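PDB 3FHF: N-glycosylase/DNA lyase from Methanocaldococcus jannaschii, which is an archaeal 8-oxoguanine DNA glycosylase of the helix-hairpin-helix clan, an all-helical protein named as both an N-glycosylase and a DNA lyase. Local coordinates for residues I30-N38 with L142-V150. Sequence-based numbering, arbitrary orientation.
Sequences IQEFKSFKN and LRNVGYDDV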
loop_
_atom_site.group_PDB
_atom_site.type_symbol
_atom_site.label_atom_id
_atom_site.label_comp_id
_atom_site.label_asym_id
_atom_site.label_seq_id
_atom_site.Cartn_x
_atom_site.Cartn_y
_atom_site.Cartn_z
ATOM N N ILE A 30 -1.399 12.227 -3.263
ATOM C CA ILE A 30 -0.711 11.577 -4.377
ATOM C C ILE A 30 0.594 12.330 -4.667
ATOM O O ILE A 30 1.646 11.724 -4.881
ATOM C CB ILE A 30 -1.598 11.561 -5.650
ATOM C CG1 ILE A 30 -2.764 10.570 -5.466
ATOM C CG2 ILE A 30 -0.772 11.171 -6.874
ATOM C CD1 ILE A 30 -2.340 9.125 -5.277
ATOM N N GLN A 31 0.522 13.657 -4.669
ATOM C CA GLN A 31 1.712 14.453 -4.918
ATOM C C GLN A 31 2.765 14.201 -3.848
ATOM O O GLN A 31 3.957 14.180 -4.140
ATOM C CB GLN A 31 1.362 15.946 -4.987
ATOM C CG GLN A 31 0.687 16.317 -6.291
ATOM C CD GLN A 31 1.362 15.668 -7.495
ATOM O OE1 GLN A 31 0.869 14.677 -8.041
ATOM N NE2 GLN A 31 2.499 16.215 -7.905
ATOM N N GLU A 32 2.331 14.003 -2.612
ATOM C CA GLU A 32 3.275 13.726 -1.537
ATOM C C GLU A 32 4.010 12.406 -1.816
ATOM O O GLU A 32 5.203 12.289 -1.535
ATOM C CB GLU A 32 2.544 13.690 -0.189
ATOM C CG GLU A 32 1.782 14.991 0.079
ATOM C CD GLU A 32 1.040 15.020 1.408
ATOM O OE1 GLU A 32 0.728 13.944 1.952
ATOM O OE2 GLU A 32 0.755 16.136 1.900
ATOM N N PHE A 33 3.312 11.417 -2.374
ATOM C CA PHE A 33 3.960 10.139 -2.702
ATOM C C PHE A 33 4.991 10.385 -3.803
ATOM O O PHE A 33 6.104 9.871 -3.755
ATOM C CB PHE A 33 2.946 9.102 -3.214
ATOM C CG PHE A 33 1.865 8.750 -2.224
ATOM C CD1 PHE A 33 2.107 8.790 -0.861
ATOM C CD2 PHE A 33 0.608 8.345 -2.668
ATOM C CE1 PHE A 33 1.118 8.433 0.054
ATOM C CE2 PHE A 33 -0.396 7.983 -1.760
ATOM C CZ PHE A 33 -0.142 8.029 -0.401
ATOM N N LYS A 34 4.605 11.177 -4.799
ATOM C CA LYS A 34 5.482 11.498 -5.919
ATOM C C LYS A 34 6.743 12.230 -5.481
ATOM O O LYS A 34 7.783 12.126 -6.138
ATOM C CB LYS A 34 4.748 12.361 -6.947
ATOM C CG LYS A 34 3.660 11.647 -7.719
ATOM C CD LYS A 34 4.242 10.679 -8.727
ATOM C CE LYS A 34 3.145 10.010 -9.535
ATOM N NZ LYS A 34 3.725 9.200 -10.636
ATOM N N SER A 35 6.653 12.979 -4.390
ATOM C CA SER A 35 7.810 13.723 -3.911
ATOM C C SER A 35 8.961 12.805 -3.479
ATOM O O SER A 35 10.100 13.250 -3.349
ATOM C CB SER A 35 7.414 14.667 -2.766
ATOM O OG SER A 35 7.231 13.981 -1.537
ATOM N N PHE A 36 8.676 11.522 -3.267
ATOM C CA PHE A 36 9.730 10.594 -2.872
ATOM C C PHE A 36 10.816 10.470 -3.935
ATOM O O PHE A 36 11.920 10.010 -3.652
ATOM C CB PHE A 36 9.143 9.217 -2.545
ATOM C CG PHE A 36 8.713 9.084 -1.117
ATOM C CD1 PHE A 36 9.560 8.510 -0.173
ATOM C CD2 PHE A 36 7.493 9.603 -0.698
ATOM C CE1 PHE A 36 9.203 8.460 1.169
ATOM C CE2 PHE A 36 7.124 9.559 0.642
ATOM C CZ PHE A 36 7.980 8.987 1.580
ATOM N N LYS A 37 10.515 10.891 -5.157
ATOM C CA LYS A 37 11.514 10.818 -6.210
ATOM C C LYS A 37 12.705 11.691 -5.798
ATOM O O LYS A 37 13.833 11.458 -6.222
ATOM C CB LYS A 37 10.934 11.305 -7.542
ATOM C CG LYS A 37 11.705 10.812 -8.762
ATOM C CD LYS A 37 13.073 11.462 -8.863
ATOM C CE LYS A 37 14.025 10.653 -9.725
ATOM N NZ LYS A 37 14.459 9.421 -9.013
ATOM N N ASN A 38 12.449 12.680 -4.949
ATOM C CA ASN A 38 13.502 13.579 -4.487
ATOM C C ASN A 38 14.041 13.254 -3.096
ATOM O O ASN A 38 15.009 13.867 -2.644
ATOM C CB ASN A 38 12.996 15.022 -4.504
ATOM C CG ASN A 38 12.545 15.457 -5.878
ATOM O OD1 ASN A 38 13.275 15.305 -6.857
ATOM N ND2 ASN A 38 11.334 16.001 -5.962
ATOM N N LEU A 142 5.393 0.625 -3.090
ATOM C CA LEU A 142 5.626 1.286 -4.366
ATOM C C LEU A 142 4.663 2.450 -4.598
ATOM O O LEU A 142 5.053 3.500 -5.131
ATOM C CB LEU A 142 5.541 0.267 -5.500
ATOM C CG LEU A 142 6.683 -0.763 -5.482
ATOM C CD1 LEU A 142 6.432 -1.822 -6.527
ATOM C CD2 LEU A 142 8.027 -0.066 -5.743
ATOM N N ARG A 143 3.409 2.273 -4.196
ATOM C CA ARG A 143 2.415 3.340 -4.338
ATOM C C ARG A 143 2.855 4.526 -3.461
ATOM O O ARG A 143 2.876 5.684 -3.904
ATOM C CB ARG A 143 1.033 2.844 -3.874
ATOM C CG ARG A 143 -0.182 3.716 -4.300
ATOM C CD ARG A 143 -0.269 5.027 -3.512
ATOM N NE ARG A 143 -0.464 4.792 -2.083
ATOM C CZ ARG A 143 -1.631 4.476 -1.528
ATOM N NH1 ARG A 143 -2.716 4.367 -2.281
ATOM N NH2 ARG A 143 -1.713 4.257 -0.223
ATOM N N ASN A 144 3.225 4.228 -2.219
ATOM C CA ASN A 144 3.621 5.269 -1.284
ATOM C C ASN A 144 4.898 6.041 -1.637
ATOM O O ASN A 144 5.138 7.122 -1.092
ATOM C CB ASN A 144 3.680 4.687 0.137
ATOM C CG ASN A 144 2.287 4.502 0.734
ATOM O OD1 ASN A 144 1.294 4.537 0.017
ATOM N ND2 ASN A 144 2.215 4.311 2.042
ATOM N N VAL A 145 5.703 5.512 -2.554
ATOM C CA VAL A 145 6.901 6.222 -2.966
ATOM C C VAL A 145 6.769 6.759 -4.383
ATOM O O VAL A 145 7.761 7.092 -5.021
ATOM C CB VAL A 145 8.189 5.352 -2.831
ATOM C CG1 VAL A 145 8.381 4.961 -1.366
ATOM C CG2 VAL A 145 8.119 4.130 -3.732
ATOM N N GLY A 146 5.536 6.816 -4.886
ATOM C CA GLY A 146 5.322 7.396 -6.200
ATOM C C GLY A 146 4.908 6.616 -7.432
ATOM O O GLY A 146 4.777 7.224 -8.496
ATOM N N TYR A 147 4.704 5.307 -7.339
ATOM C CA TYR A 147 4.315 4.567 -8.532
ATOM C C TYR A 147 2.794 4.503 -8.640
ATOM O O TYR A 147 2.097 4.363 -7.642
ATOM C CB TYR A 147 4.979 3.187 -8.523
ATOM C CG TYR A 147 6.486 3.305 -8.643
ATOM C CD1 TYR A 147 7.098 3.522 -9.886
ATOM C CD2 TYR A 147 7.297 3.283 -7.509
ATOM C CE1 TYR A 147 8.485 3.720 -9.992
ATOM C CE2 TYR A 147 8.680 3.477 -7.600
ATOM C CZ TYR A 147 9.264 3.697 -8.842
ATOM O OH TYR A 147 10.621 3.904 -8.916
ATOM N N ASP A 148 2.283 4.619 -9.859
ATOM C CA ASP A 148 0.838 4.674 -10.054
ATOM C C ASP A 148 0.082 3.485 -10.601
ATOM O O ASP A 148 -1.146 3.513 -10.605
ATOM C CB ASP A 148 0.493 5.863 -10.947
ATOM C CG ASP A 148 0.966 7.181 -10.378
ATOM O OD1 ASP A 148 0.628 7.496 -9.212
ATOM O OD2 ASP A 148 1.669 7.907 -11.111
ATOM N N ASP A 149 0.777 2.447 -11.049
ATOM C CA ASP A 149 0.080 1.322 -11.655
ATOM C C ASP A 149 0.082 -0.012 -10.909
ATOM O O ASP A 149 0.092 -1.071 -11.539
ATOM C CB ASP A 149 0.598 1.140 -13.093
ATOM C CG ASP A 149 -0.335 0.295 -13.960
ATOM O OD1 ASP A 149 -1.569 0.395 -13.793
ATOM O OD2 ASP A 149 0.168 -0.455 -14.828
ATOM N N VAL A 150 0.073 0.033 -9.578
ATOM C CA VAL A 150 0.009 -1.187 -8.778
ATOM C C VAL A 150 -1.128 -1.066 -7.767
ATOM O O VAL A 150 -1.273 -0.050 -7.068
ATOM C CB VAL A 150 1.322 -1.483 -8.017
ATOM C CG1 VAL A 150 2.415 -1.847 -9.001
ATOM C CG2 VAL A 150 1.728 -0.287 -7.174
#
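K34, near the end of helix 22-34, meets the Schellman motif that closes helix 135-144, illustrating how a helix terminus shares polar groups with a neighbour. Helix 135-144 is probably the second of the family's helix-hairpin-helix motif, consistent with the K-G-I-G sequence just before it. At its end Y147 N returns to L142 O and G146 N to R143 O, with G146 at positive phi (111°) as the C' residue. G146 O accepts from K34 NZ at 3.1 Å, nearly in line with the carbonyl bond. K34 NZ also forms a salt bridge with D148 OD2, modelled at a doubtfully short 2.5 Å; the K34 chain, bent at chi2 (-73°), crosses the D148 side chain at about a right angle. S198 OG engages D148 OD1, giving each carboxylate oxygen a partner. F33 packs on the last helical turn: N144 CA makes a CH-pi contact over its ring face, 4.2 Å from the centroid. Next to it F36 CD1 makes an apolar contact with V145 CG1, 3.9 Å away. F33 CE2 lies over one face of the R143 guanidinium, whose plane is 10° from that of the ring, while R143 NH1 pairs with D201. N144 uses both amide ends: ND2 donates to the C-terminal carboxylate of K214, and OD1 takes two hydrogen bonds nearly in the guanidinium plane, from R143 NE at 2.8 Å and R143 NH2 at 3.0 Å.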